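Local structure of vibralactone Cyclase (Boreostereum vibrans, 6KD0) at residues T82-S87 with Q126-S131; Y95-W100 with F163-K168; A216-Y221 with P261-S266. The protein catalyses the cyclization that forms the fused bicyclic beta-lactone of vibralactone, on an alpha/beta hydrolase fold. All blocks are in the same frame, centred on the assembly; numbering follows the deposited sequence.

Contact 1 of 3, residues T82-S87 with Q126-S131; sequences TYIPTS and QVCAVS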
ATOM      1  N   THR A  82      12.659 -11.015   1.823  1.00 18.88           N
ATOM      2  CA  THR A  82      11.815 -11.974   1.133  1.00 19.06           C
ATOM      3  C   THR A  82      11.304 -12.998   2.138  1.00 20.59           C
ATOM      4  O   THR A  82      12.012 -13.382   3.083  1.00 22.23           O
ATOM      5  CB  THR A  82      12.560 -12.672  -0.024  1.00 21.94           C
ATOM      6  OG1 THR A  82      13.641 -13.463   0.495  1.00 24.60           O
ATOM      7  CG2 THR A  82      13.122 -11.646  -0.996  1.00 22.67           C
ATOM      8  N   TYR A  83      10.067 -13.424   1.908  1.00 20.11           N
ATOM      9  CA  TYR A  83       9.278 -14.288   2.772  1.00 18.99           C
ATOM     10  C   TYR A  83       8.913 -15.486   1.911  1.00 25.07           C
ATOM     11  O   TYR A  83       8.139 -15.346   0.953  1.00 25.52           O
ATOM     12  CB  TYR A  83       8.014 -13.573   3.279  1.00 21.69           C
ATOM     13  CG  TYR A  83       8.264 -12.275   4.020  1.00 23.66           C
ATOM     14  CD1 TYR A  83       8.593 -11.107   3.324  1.00 22.55           C
ATOM     15  CD2 TYR A  83       8.166 -12.206   5.406  1.00 19.36           C
ATOM     16  CE1 TYR A  83       8.838  -9.926   3.993  1.00 19.63           C
ATOM     17  CE2 TYR A  83       8.406 -11.017   6.087  1.00 22.74           C
ATOM     18  CZ  TYR A  83       8.741  -9.882   5.368  1.00 21.37           C
ATOM     19  OH  TYR A  83       8.994  -8.698   6.033  1.00 20.81           O
ATOM     20  N   ILE A  84       9.470 -16.649   2.234  1.00 23.27           N
ATOM     21  CA  ILE A  84       9.499 -17.800   1.344  1.00 23.35           C
ATOM     22  C   ILE A  84       8.788 -18.950   2.044  1.00 26.94           C
ATOM     23  O   ILE A  84       9.200 -19.337   3.139  1.00 24.64           O
ATOM     24  CB  ILE A  84      10.944 -18.191   0.994  1.00 24.69           C
ATOM     25  CG1 ILE A  84      11.688 -16.967   0.447  1.00 25.60           C
ATOM     26  CG2 ILE A  84      10.958 -19.408   0.060  1.00 27.00           C
ATOM     27  CD1 ILE A  84      13.193 -17.017   0.602  1.00 30.84           C
ATOM     28  N   PRO A  85       7.713 -19.508   1.471  1.00 22.71           N
ATOM     29  CA  PRO A  85       7.060 -20.670   2.090  1.00 28.66           C
ATOM     30  C   PRO A  85       7.943 -21.899   2.004  1.00 25.15           C
ATOM     31  O   PRO A  85       8.604 -22.140   0.991  1.00 26.58           O
ATOM     32  CB  PRO A  85       5.781 -20.863   1.266  1.00 25.35           C
ATOM     33  CG  PRO A  85       5.961 -20.086   0.019  1.00 26.87           C
ATOM     34  CD  PRO A  85       7.056 -19.073   0.228  1.00 23.43           C
ATOM     35  N   THR A  86       7.936 -22.687   3.084  1.00 24.78           N
ATOM     36  CA  THR A  86       8.770 -23.878   3.164  1.00 27.03           C
ATOM     37  C   THR A  86       8.014 -25.041   3.783  1.00 29.42           C
ATOM     38  O   THR A  86       8.619 -25.868   4.466  1.00 29.37           O
ATOM     39  CB  THR A  86      10.047 -23.640   3.976  1.00 26.63           C
ATOM     40  OG1 THR A  86       9.709 -23.335   5.336  1.00 28.58           O
ATOM     41  CG2 THR A  86      10.883 -22.529   3.396  1.00 28.79           C
ATOM     42  N   SER A  87       6.692 -25.105   3.587  1.00 24.87           N
ATOM     43  CA  SER A  87       5.921 -26.233   4.104  1.00 30.51           C
ATOM     44  C   SER A  87       5.792 -27.380   3.109  1.00 33.83           C
ATOM     45  O   SER A  87       5.509 -28.512   3.522  1.00 33.56           O
ATOM     46  CB  SER A  87       4.531 -25.778   4.551  1.00 25.68           C
ATOM     47  OG  SER A  87       3.816 -25.140   3.507  1.00 33.29           O
ATOM     48  N   GLN A 126       0.738 -19.368  -0.060  1.00 21.19           N
ATOM     49  CA  GLN A 126       1.838 -20.034  -0.744  1.00 25.20           C
ATOM     50  C   GLN A 126       2.399 -19.145  -1.857  1.00 24.84           C
ATOM     51  O   GLN A 126       2.414 -19.506  -3.033  1.00 21.33           O
ATOM     52  CB  GLN A 126       1.385 -21.397  -1.274  1.00 25.57           C
ATOM     53  CG  GLN A 126       1.016 -22.373  -0.149  1.00 30.70           C
ATOM     54  CD  GLN A 126       2.221 -22.772   0.688  1.00 26.13           C
ATOM     55  OE1 GLN A 126       3.088 -23.505   0.227  1.00 28.18           O
ATOM     56  NE2 GLN A 126       2.294 -22.261   1.911  1.00 26.60           N
ATOM     57  N   VAL A 127       2.858 -17.953  -1.460  1.00 22.77           N
ATOM     58  CA  VAL A 127       3.548 -17.042  -2.365  1.00 21.93           C
ATOM     59  C   VAL A 127       4.798 -16.554  -1.656  1.00 25.27           C
ATOM     60  O   VAL A 127       4.862 -16.535  -0.429  1.00 25.85           O
ATOM     61  CB  VAL A 127       2.680 -15.835  -2.793  1.00 23.86           C
ATOM     62  CG1 VAL A 127       1.367 -16.303  -3.431  1.00 22.73           C
ATOM     63  CG2 VAL A 127       2.415 -14.928  -1.600  1.00 24.34           C
ATOM     64  N   CYS A 128       5.802 -16.173  -2.444  1.00 18.06           N
ATOM     65  CA  CYS A 128       6.969 -15.471  -1.934  1.00 23.76           C
ATOM     66  C   CYS A 128       6.641 -13.986  -1.875  1.00 23.76           C
ATOM     67  O   CYS A 128       6.241 -13.400  -2.883  1.00 24.34           O
ATOM     68  CB  CYS A 128       8.191 -15.696  -2.823  1.00 25.16           C
ATOM     69  SG  CYS A 128       8.668 -17.427  -2.935  1.00 26.02           S
ATOM     70  N   ALA A 129       6.796 -13.390  -0.704  1.00 22.72           N
ATOM     71  CA  ALA A 129       6.560 -11.964  -0.531  1.00 21.25           C
ATOM     72  C   ALA A 129       7.886 -11.222  -0.507  1.00 20.64           C
ATOM     73  O   ALA A 129       8.908 -11.754  -0.068  1.00 18.76           O
ATOM     74  CB  ALA A 129       5.786 -11.675   0.749  1.00 17.93           C
ATOM     75  N   VAL A 130       7.861  -9.977  -0.974  1.00 19.37           N
ATOM     76  CA  VAL A 130       9.034  -9.112  -0.977  1.00 17.80           C
ATOM     77  C   VAL A 130       8.623  -7.776  -0.378  1.00 18.25           C
ATOM     78  O   VAL A 130       7.566  -7.241  -0.729  1.00 20.99           O
ATOM     79  CB  VAL A 130       9.574  -8.911  -2.408  1.00 19.59           C
ATOM     80  CG1 VAL A 130      10.851  -8.092  -2.382  1.00 17.16           C
ATOM     81  CG2 VAL A 130       9.777 -10.247  -3.090  1.00 19.73           C
ATOM     82  N   SER A 131       9.441  -7.253   0.531  1.00 18.85           N
ATOM     83  CA  SER A 131       9.218  -5.969   1.189  1.00 16.97           C
ATOM     84  C   SER A 131      10.508  -5.161   1.110  1.00 18.58           C
ATOM     85  O   SER A 131      11.590  -5.713   1.318  1.00 19.24           O
ATOM     86  CB  SER A 131       8.820  -6.182   2.644  1.00 17.71           C
ATOM     87  OG  SER A 131       8.355  -4.968   3.220  1.00 21.99           O
TER
HETATM   88  O   HOH W   1       7.535  -6.317   5.636  1.00 23.48           O
HETATM   89  O   HOH W   2       4.200 -22.544   4.364  1.00 24.27           O
HETATM   90  O   HOH W   3       5.610 -24.449   0.846  1.00 26.46           O
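Residues 82-85 and 128-131, on strands 76-85 and 128-132, run antiparallel, 171° between their directions, as neighbours in the central sheet of an alpha/beta hydrolase. Tyr83 and Ala129 form a hydrogen-bonded pair: Tyr83 N donates to Ala129 O at 2.8 Å and Ala129 N to Tyr83 O at 2.9 Å, each carbonyl met in its own plane. The Ala129 methyl is a low bump against the root of the tyrosine, its CB 3.9 Å from Tyr83 CD1. With CG beside the backbone N (chi1 -57°), the phenol extends past Ala129 to Ser131, whose CB lies at the ring edge, 4.0 Å from Tyr83 CE1. One water donates to both Tyr83 OH and Ser131 OG, and the phenol also bonds Asp115. On the face of Thr82 and Val130 the side chains lie alongside, pointing the same way, CG2 of Thr82 4.2 Å from CG2 of Val130. Farther along, the Pro85 ring rests its CD against Val127 O (3.4 Å) and Cys128 SG (3.9 Å). Gln126, just past helix 115-125 with positive phi, bends at chi2 (-67°) and brings its amide to Pro85, NE2 3.8 Å from CB. Two waters join this amide to Ser87 OG, one accepting from NE2, the other donating to OE1, while NE2 also bonds Asp123 O. An alanine in place of Gln126 would remove the bonds to both waters and Asp123 O, and would probably leave Pro85 and Ser87 less firmly joined to this turn. Backbone hydrogen bonds hold the strands, while waters link polar side-chain tips at both ends of the contact.

Contact 2 of 3, residues Y95-W100 with F163-K168; sequences YPLLYW and FNADPK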
ATOM      1  N   TYR A  95       7.057 -20.422  -6.405  1.00 24.75           N
ATOM      2  CA  TYR A  95       5.776 -19.866  -6.000  1.00 23.62           C
ATOM      3  C   TYR A  95       5.513 -18.559  -6.725  1.00 22.19           C
ATOM      4  O   TYR A  95       6.446 -17.927  -7.229  1.00 22.79           O
ATOM      5  CB  TYR A  95       5.755 -19.622  -4.486  1.00 23.03           C
ATOM      6  CG  TYR A  95       6.055 -20.869  -3.708  1.00 21.41           C
ATOM      7  CD1 TYR A  95       5.043 -21.766  -3.388  1.00 27.49           C
ATOM      8  CD2 TYR A  95       7.356 -21.172  -3.326  1.00 26.08           C
ATOM      9  CE1 TYR A  95       5.311 -22.924  -2.684  1.00 30.96           C
ATOM     10  CE2 TYR A  95       7.636 -22.328  -2.609  1.00 28.09           C
ATOM     11  CZ  TYR A  95       6.614 -23.195  -2.293  1.00 30.80           C
ATOM     12  OH  TYR A  95       6.916 -24.338  -1.585  1.00 26.52           O
ATOM     13  N   PRO A  96       4.250 -18.120  -6.786  1.00 22.30           N
ATOM     14  CA  PRO A  96       3.976 -16.768  -7.291  1.00 22.52           C
ATOM     15  C   PRO A  96       4.655 -15.721  -6.421  1.00 23.15           C
ATOM     16  O   PRO A  96       5.121 -16.001  -5.308  1.00 21.65           O
ATOM     17  CB  PRO A  96       2.450 -16.648  -7.228  1.00 19.59           C
ATOM     18  CG  PRO A  96       1.939 -18.084  -7.099  1.00 24.00           C
ATOM     19  CD  PRO A  96       3.020 -18.840  -6.398  1.00 23.14           C
ATOM     20  N   LEU A  97       4.700 -14.493  -6.949  1.00 21.32           N
ATOM     21  CA  LEU A  97       5.525 -13.410  -6.414  1.00 19.04           C
ATOM     22  C   LEU A  97       4.625 -12.263  -5.969  1.00 17.52           C
ATOM     23  O   LEU A  97       3.866 -11.728  -6.780  1.00 21.96           O
ATOM     24  CB  LEU A  97       6.498 -12.911  -7.490  1.00 19.78           C
ATOM     25  CG  LEU A  97       7.896 -12.409  -7.125  1.00 24.82           C
ATOM     26  CD1 LEU A  97       8.404 -11.360  -8.119  1.00 25.42           C
ATOM     27  CD2 LEU A  97       7.980 -11.912  -5.718  1.00 22.47           C
ATOM     28  N   LEU A  98       4.712 -11.883  -4.697  1.00 18.52           N
ATOM     29  CA  LEU A  98       4.007 -10.724  -4.161  1.00 19.34           C
ATOM     30  C   LEU A  98       5.025  -9.661  -3.758  1.00 19.34           C
ATOM     31  O   LEU A  98       5.904  -9.928  -2.935  1.00 18.86           O
ATOM     32  CB  LEU A  98       3.161 -11.110  -2.946  1.00 22.53           C
ATOM     33  CG  LEU A  98       2.526  -9.939  -2.188  1.00 20.17           C
ATOM     34  CD1 LEU A  98       1.406  -9.287  -3.000  1.00 18.33           C
ATOM     35  CD2 LEU A  98       2.016 -10.395  -0.823  1.00 21.69           C
ATOM     36  N   TYR A  99       4.900  -8.459  -4.312  1.00 17.68           N
ATOM     37  CA  TYR A  99       5.827  -7.363  -4.016  1.00 17.48           C
ATOM     38  C   TYR A  99       5.051  -6.310  -3.231  1.00 18.81           C
ATOM     39  O   TYR A  99       4.116  -5.711  -3.766  1.00 18.29           O
ATOM     40  CB  TYR A  99       6.402  -6.792  -5.309  1.00 15.69           C
ATOM     41  CG  TYR A  99       7.439  -5.719  -5.122  1.00 19.14           C
ATOM     42  CD1 TYR A  99       8.769  -6.068  -4.903  1.00 17.66           C
ATOM     43  CD2 TYR A  99       7.108  -4.370  -5.218  1.00 15.84           C
ATOM     44  CE1 TYR A  99       9.746  -5.118  -4.744  1.00 17.96           C
ATOM     45  CE2 TYR A  99       8.090  -3.393  -5.051  1.00 19.15           C
ATOM     46  CZ  TYR A  99       9.412  -3.789  -4.826  1.00 16.25           C
ATOM     47  OH  TYR A  99      10.413  -2.860  -4.682  1.00 17.13           O
ATOM     48  N   TRP A 100       5.436  -6.093  -1.975  1.00 15.89           N
ATOM     49  CA  TRP A 100       4.655  -5.315  -1.018  1.00 21.94           C
ATOM     50  C   TRP A 100       5.368  -4.010  -0.690  1.00 17.27           C
ATOM     51  O   TRP A 100       6.572  -4.013  -0.385  1.00 19.14           O
ATOM     52  CB  TRP A 100       4.406  -6.133   0.261  1.00 20.31           C
ATOM     53  CG  TRP A 100       3.790  -5.307   1.325  1.00 18.81           C
ATOM     54  CD1 TRP A 100       4.449  -4.530   2.248  1.00 19.00           C
ATOM     55  CD2 TRP A 100       2.390  -5.090   1.541  1.00 22.28           C
ATOM     56  NE1 TRP A 100       3.537  -3.872   3.039  1.00 20.88           N
ATOM     57  CE2 TRP A 100       2.270  -4.203   2.632  1.00 20.25           C
ATOM     58  CE3 TRP A 100       1.225  -5.582   0.938  1.00 22.89           C
ATOM     59  CZ2 TRP A 100       1.031  -3.791   3.128  1.00 22.51           C
ATOM     60  CZ3 TRP A 100      -0.008  -5.161   1.431  1.00 24.43           C
ATOM     61  CH2 TRP A 100      -0.088  -4.273   2.514  1.00 21.69           C
ATOM     62  N   PHE A 163      15.024 -16.844  -4.720  1.00 24.51           N
ATOM     63  CA  PHE A 163      14.290 -17.084  -3.480  1.00 26.33           C
ATOM     64  C   PHE A 163      13.000 -17.867  -3.744  1.00 27.37           C
ATOM     65  O   PHE A 163      11.984 -17.679  -3.057  1.00 22.06           O
ATOM     66  CB  PHE A 163      14.037 -15.775  -2.717  1.00 27.38           C
ATOM     67  CG  PHE A 163      13.421 -14.676  -3.541  1.00 23.79           C
ATOM     68  CD1 PHE A 163      12.051 -14.524  -3.596  1.00 23.13           C
ATOM     69  CD2 PHE A 163      14.222 -13.768  -4.228  1.00 24.12           C
ATOM     70  CE1 PHE A 163      11.471 -13.501  -4.350  1.00 23.30           C
ATOM     71  CE2 PHE A 163      13.658 -12.754  -4.983  1.00 24.29           C
ATOM     72  CZ  PHE A 163      12.280 -12.621  -5.049  1.00 23.27           C
ATOM     73  N   ASN A 164      13.041 -18.778  -4.731  1.00 27.14           N
ATOM     74  CA  ASN A 164      11.985 -19.765  -4.989  1.00 24.63           C
ATOM     75  C   ASN A 164      10.702 -19.137  -5.530  1.00 26.26           C
ATOM     76  O   ASN A 164       9.615 -19.699  -5.363  1.00 24.96           O
ATOM     77  CB  ASN A 164      11.658 -20.588  -3.733  1.00 30.92           C
ATOM     78  CG  ASN A 164      12.722 -21.605  -3.407  1.00 29.50           C
ATOM     79  OD1 ASN A 164      13.755 -21.275  -2.838  1.00 31.12           O
ATOM     80  ND2 ASN A 164      12.465 -22.864  -3.762  1.00 35.02           N
ATOM     81  N   ALA A 165      10.805 -17.985  -6.187  1.00 23.19           N
ATOM     82  CA  ALA A 165       9.658 -17.314  -6.778  1.00 19.73           C
ATOM     83  C   ALA A 165       9.727 -17.400  -8.298  1.00 22.03           C
ATOM     84  O   ALA A 165      10.811 -17.503  -8.887  1.00 21.99           O
ATOM     85  CB  ALA A 165       9.586 -15.845  -6.345  1.00 19.30           C
ATOM     86  N   ASP A 166       8.557 -17.380  -8.926  1.00 25.36           N
ATOM     87  CA  ASP A 166       8.477 -17.339 -10.382  1.00 24.31           C
ATOM     88  C   ASP A 166       7.323 -16.419 -10.757  1.00 22.73           C
ATOM     89  O   ASP A 166       6.151 -16.786 -10.591  1.00 24.83           O
ATOM     90  CB  ASP A 166       8.302 -18.747 -10.971  1.00 28.30           C
ATOM     91  CG  ASP A 166       8.113 -18.740 -12.494  1.00 29.20           C
ATOM     92  OD1 ASP A 166       8.174 -17.656 -13.125  1.00 29.45           O
ATOM     93  OD2 ASP A 166       7.908 -19.839 -13.057  1.00 37.08           O
ATOM     94  N   PRO A 167       7.618 -15.214 -11.256  1.00 23.75           N
ATOM     95  CA  PRO A 167       6.542 -14.261 -11.557  1.00 24.01           C
ATOM     96  C   PRO A 167       5.616 -14.733 -12.656  1.00 23.47           C
ATOM     97  O   PRO A 167       4.499 -14.212 -12.767  1.00 23.21           O
ATOM     98  CB  PRO A 167       7.297 -12.984 -11.953  1.00 26.41           C
ATOM     99  CG  PRO A 167       8.657 -13.421 -12.338  1.00 27.60           C
ATOM    100  CD  PRO A 167       8.953 -14.674 -11.548  1.00 23.37           C
ATOM    101  N   LYS A 168       6.035 -15.705 -13.473  1.00 23.62           N
ATOM    102  CA  LYS A 168       5.115 -16.312 -14.427  1.00 27.90           C
ATOM    103  C   LYS A 168       3.989 -17.054 -13.729  1.00 29.85           C
ATOM    104  O   LYS A 168       2.941 -17.269 -14.342  1.00 26.28           O
ATOM    105  CB  LYS A 168       5.851 -17.281 -15.354  1.00 31.02           C
ATOM    106  CG  LYS A 168       7.014 -16.674 -16.119  1.00 32.33           C
ATOM    107  CD  LYS A 168       6.563 -15.893 -17.333  1.00 42.83           C
ATOM    108  CE  LYS A 168       6.196 -16.818 -18.482  1.00 54.74           C
ATOM    109  NZ  LYS A 168       4.858 -16.495 -19.057  1.00 62.09           N
TER
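Both aromatic rings that take part, Tyr95 and Phe163, meet the opposite segment at an edge. Asn164 O lies near the plane of the Tyr95 ring, 3.4 Å from CD2, and Leu97 CD2 lies near that of the Phe163 ring, 4.1 Å from CE1; the leucine and phenylalanine side chains cross at about a right angle. Phe163 CG takes the crowded position between its backbone N and carbonyl carbon (chi1 51°), which brings the ring end to Leu97. The setting is the central sheet of the alpha/beta hydrolase fold, where the loop leading to strand 171-176 passes the start of strand 97-101. A single bridge ties the backbones at Tyr95 and Ala165. Tyr95 N donates to Asn164 O at 2.9 Å, and Asp166 N donates to Tyr95 O at 2.8 Å in a straighter bond (161° at the hydrogen). Tyr95 O also receives a CA-H contact from Ala165, so one carbonyl is approached by two successive residues. Leu97, pointing toward the loop, meets three residues: CG packs on Ala165 CB at 3.9 Å, the methyl CD1 reaches Pro167 CB at 4.3 Å, and CD2 serves Phe163. Asn164 ND2 donates to the carbonyls of Lys91 and Lys93. Beyond the bridge Asp166 makes an Asx turn: Lys168 N donates to its OD1 at 2.9 Å, approaching from above the carboxylate plane, 52° out of it.

Contact 3 of 3, residues A216-Y221 with P261-S266; sequences AMPEEY and PLLFPS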
ATOM      1  N   ALA A 216      -2.290  19.916  -8.008  1.00 30.62           N
ATOM      2  CA  ALA A 216      -2.351  19.391  -9.367  1.00 29.00           C
ATOM      3  C   ALA A 216      -3.664  18.686  -9.686  1.00 30.67           C
ATOM      4  O   ALA A 216      -3.780  18.092 -10.762  1.00 27.59           O
ATOM      5  CB  ALA A 216      -1.184  18.428  -9.616  1.00 24.21           C
ATOM      6  N   MET A 217      -4.634  18.707  -8.775  1.00 28.66           N
ATOM      7  CA  MET A 217      -5.929  18.101  -9.040  1.00 29.13           C
ATOM      8  C   MET A 217      -6.557  18.754 -10.268  1.00 30.38           C
ATOM      9  O   MET A 217      -6.704  19.984 -10.298  1.00 28.30           O
ATOM     10  CB  MET A 217      -6.846  18.269  -7.835  1.00 30.71           C
ATOM     11  CG  MET A 217      -8.202  17.637  -7.994  1.00 34.28           C
ATOM     12  SD  MET A 217      -8.087  15.855  -8.177  1.00 33.31           S
ATOM     13  CE  MET A 217      -7.262  15.407  -6.647  1.00 24.27           C
ATOM     14  N   PRO A 218      -6.931  17.988 -11.291  1.00 29.49           N
ATOM     15  CA  PRO A 218      -7.505  18.605 -12.492  1.00 36.09           C
ATOM     16  C   PRO A 218      -8.796  19.332 -12.154  1.00 36.08           C
ATOM     17  O   PRO A 218      -9.610  18.854 -11.361  1.00 27.01           O
ATOM     18  CB  PRO A 218      -7.744  17.413 -13.422  1.00 33.92           C
ATOM     19  CG  PRO A 218      -6.783  16.382 -12.947  1.00 31.58           C
ATOM     20  CD  PRO A 218      -6.792  16.535 -11.455  1.00 30.09           C
ATOM     21  N   GLU A 219      -8.945  20.525 -12.738  1.00 37.18           N
ATOM     22  CA  GLU A 219     -10.086  21.381 -12.422  1.00 38.24           C
ATOM     23  C   GLU A 219     -11.407  20.629 -12.554  1.00 30.18           C
ATOM     24  O   GLU A 219     -12.272  20.717 -11.674  1.00 35.03           O
ATOM     25  CB  GLU A 219     -10.075  22.617 -13.324  1.00 36.11           C
ATOM     26  CG  GLU A 219     -10.945  23.765 -12.817  1.00 42.57           C
ATOM     27  CD  GLU A 219     -10.481  24.318 -11.479  1.00 50.79           C
ATOM     28  OE1 GLU A 219      -9.252  24.441 -11.258  1.00 47.42           O
ATOM     29  OE2 GLU A 219     -11.358  24.646 -10.650  1.00 52.85           O
ATOM     30  N   GLU A 220     -11.565  19.855 -13.628  1.00 32.60           N
ATOM     31  CA  GLU A 220     -12.839  19.192 -13.886  1.00 34.40           C
ATOM     32  C   GLU A 220     -13.216  18.198 -12.797  1.00 38.88           C
ATOM     33  O   GLU A 220     -14.386  17.812 -12.709  1.00 36.92           O
ATOM     34  CB  GLU A 220     -12.796  18.456 -15.219  1.00 42.82           C
ATOM     35  CG  GLU A 220     -11.815  17.307 -15.213  1.00 42.08           C
ATOM     36  CD  GLU A 220     -11.319  16.942 -16.584  1.00 51.31           C
ATOM     37  OE1 GLU A 220     -12.068  16.262 -17.317  1.00 57.52           O
ATOM     38  OE2 GLU A 220     -10.177  17.330 -16.921  1.00 60.82           O
ATOM     39  N   TYR A 221     -12.255  17.758 -11.985  1.00 36.76           N
ATOM     40  CA  TYR A 221     -12.535  16.803 -10.923  1.00 34.65           C
ATOM     41  C   TYR A 221     -12.556  17.418  -9.540  1.00 38.26           C
ATOM     42  O   TYR A 221     -12.775  16.686  -8.570  1.00 35.26           O
ATOM     43  CB  TYR A 221     -11.504  15.666 -10.922  1.00 34.08           C
ATOM     44  CG  TYR A 221     -11.421  14.902 -12.211  1.00 34.04           C
ATOM     45  CD1 TYR A 221     -12.566  14.462 -12.855  1.00 40.82           C
ATOM     46  CD2 TYR A 221     -10.193  14.609 -12.779  1.00 38.49           C
ATOM     47  CE1 TYR A 221     -12.489  13.757 -14.036  1.00 42.64           C
ATOM     48  CE2 TYR A 221     -10.101  13.905 -13.960  1.00 40.96           C
ATOM     49  CZ  TYR A 221     -11.252  13.479 -14.585  1.00 45.41           C
ATOM     50  OH  TYR A 221     -11.166  12.776 -15.770  1.00 56.16           O
ATOM     51  N   PRO A 261       0.140   9.888  -9.363  1.00 18.52           N
ATOM     52  CA  PRO A 261      -0.169   8.837 -10.348  1.00 17.68           C
ATOM     53  C   PRO A 261      -1.504   9.017 -11.053  1.00 18.77           C
ATOM     54  O   PRO A 261      -1.690   8.439 -12.130  1.00 19.59           O
ATOM     55  CB  PRO A 261      -0.147   7.551  -9.511  1.00 17.35           C
ATOM     56  CG  PRO A 261      -0.359   8.017  -8.086  1.00 15.70           C
ATOM     57  CD  PRO A 261       0.353   9.335  -8.014  1.00 19.00           C
ATOM     58  N   LEU A 262      -2.450   9.755 -10.455  1.00 17.25           N
ATOM     59  CA  LEU A 262      -3.688  10.122 -11.135  1.00 19.12           C
ATOM     60  C   LEU A 262      -3.431  10.742 -12.504  1.00 22.56           C
ATOM     61  O   LEU A 262      -4.258  10.595 -13.416  1.00 20.61           O
ATOM     62  CB  LEU A 262      -4.483  11.107 -10.273  1.00 17.28           C
ATOM     63  CG  LEU A 262      -5.909  11.447 -10.706  1.00 22.79           C
ATOM     64  CD1 LEU A 262      -6.848  10.291 -10.339  1.00 19.21           C
ATOM     65  CD2 LEU A 262      -6.370  12.742 -10.048  1.00 22.85           C
ATOM     66  N   LEU A 263      -2.292  11.418 -12.669  1.00 20.08           N
ATOM     67  CA  LEU A 263      -2.009  12.261 -13.825  1.00 22.28           C
ATOM     68  C   LEU A 263      -1.180  11.574 -14.918  1.00 24.63           C
ATOM     69  O   LEU A 263      -0.748  12.250 -15.861  1.00 22.86           O
ATOM     70  CB  LEU A 263      -1.285  13.532 -13.369  1.00 18.78           C
ATOM     71  CG  LEU A 263      -2.024  14.326 -12.284  1.00 21.63           C
ATOM     72  CD1 LEU A 263      -1.273  15.593 -11.909  1.00 20.47           C
ATOM     73  CD2 LEU A 263      -3.454  14.666 -12.733  1.00 22.51           C
ATOM     74  N   PHE A 264      -0.931  10.274 -14.819  1.00 17.54           N
ATOM     75  CA  PHE A 264      -0.375   9.572 -15.974  1.00 22.72           C
ATOM     76  C   PHE A 264      -1.281   9.786 -17.181  1.00 23.63           C
ATOM     77  O   PHE A 264      -2.512   9.743 -17.050  1.00 22.45           O
ATOM     78  CB  PHE A 264      -0.222   8.071 -15.709  1.00 19.99           C
ATOM     79  CG  PHE A 264       1.050   7.719 -15.009  1.00 20.24           C
ATOM     80  CD1 PHE A 264       2.230   7.590 -15.719  1.00 20.57           C
ATOM     81  CD2 PHE A 264       1.073   7.552 -13.632  1.00 20.59           C
ATOM     82  CE1 PHE A 264       3.411   7.273 -15.079  1.00 20.73           C
ATOM     83  CE2 PHE A 264       2.258   7.242 -12.980  1.00 20.75           C
ATOM     84  CZ  PHE A 264       3.428   7.108 -13.703  1.00 20.43           C
ATOM     85  N   PRO A 265      -0.710  10.035 -18.362  1.00 23.05           N
ATOM     86  CA  PRO A 265      -1.542  10.267 -19.555  1.00 25.19           C
ATOM     87  C   PRO A 265      -2.508   9.136 -19.850  1.00 24.46           C
ATOM     88  O   PRO A 265      -3.609   9.385 -20.355  1.00 23.61           O
ATOM     89  CB  PRO A 265      -0.507  10.422 -20.675  1.00 26.37           C
ATOM     90  CG  PRO A 265       0.748  10.861 -19.975  1.00 31.52           C
ATOM     91  CD  PRO A 265       0.727  10.214 -18.626  1.00 23.52           C
ATOM     92  N   SER A 266      -2.149   7.903 -19.542  1.00 22.01           N
ATOM     93  CA  SER A 266      -3.016   6.777 -19.822  1.00 22.63           C
ATOM     94  C   SER A 266      -3.049   5.812 -18.646  1.00 23.51           C
ATOM     95  O   SER A 266      -2.007   5.488 -18.059  1.00 22.48           O
ATOM     96  CB  SER A 266      -2.559   6.038 -21.068  1.00 25.04           C
ATOM     97  OG  SER A 266      -3.273   4.829 -21.186  1.00 26.65           O
TER
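Between 216-221 and 261-266 the contacts are apolar, with no hydrogen bond crossing. Leu263 carries the larger share with its two branches. Its CG stands beside the backbone N (chi1 -55°), which presents both methyls to the other segment: CD1 presses on Ala216 CB at 3.6 Å, and CD2 meets Pro218 CG at 3.8 Å, proline and leucine reaching toward each other tip to tip. Both methyls also approach the Ala216 carbonyl, with CD1 3.7 Å from Ala216 O. Leu262, with CG anti to its backbone N (chi1 -171°), offers one methyl only. Its CD2 lies 4.1 Å from Pro218 CD, the two side chains crossing obliquely. Within 216-221 itself, the CG of Glu220 sits 3.6 Å above the centre of the Tyr221 ring, on one face.

The sulfur contact goes to that same Leu262 methyl. Met217 CB points away from the leucines, but the chain folds at chi2 (63°) and chi3, so that SD lies 4.0 Å from Leu262 CD2.

Within each segment a backbone bond closes a turn. Tyr221 N donates to Pro218 O at 2.9 Å, closing a beta turn, and Phe264 N makes a weak bond to Pro261 O at 3.3 Å across the short 3-10 segment. Leu262 also bonds Thr211 through the backbone.

The contact lies at the periphery, joining the loop after strand 203-207 to the loop before strand 273-278, two neighbouring parallel strands of the sheet. Helix 284-296 flanks both loops, with Leu289 and Leu293 against Tyr221 and Tyr290 and Leu293 against Leu262, while helix 178-192 packs on Pro261.

Overall arrangement
Contacts 1 and 2 are buried, 8 Å apart between centres, and share the central sheet: strand 128-132 lies beside strand 97-101, and Val130 probably hydrogen-bonds Leu98 and Trp100 through the backbone. Their segments alternate along the chain, and Cys128 SG packs on the Phe163 and Asn164 carbonyls. Contact 3 is only partly buried, on the opposite side of the chain's centre from contact 1, its nearest atoms about 14 Å from contact 2. Contact 1 is a strand pair and contact 2 a loop bridged to the start of a strand, both bonded through the backbone, with bridging waters in contact 1; the loops of contact 3 meet through methyls, proline and sulfur.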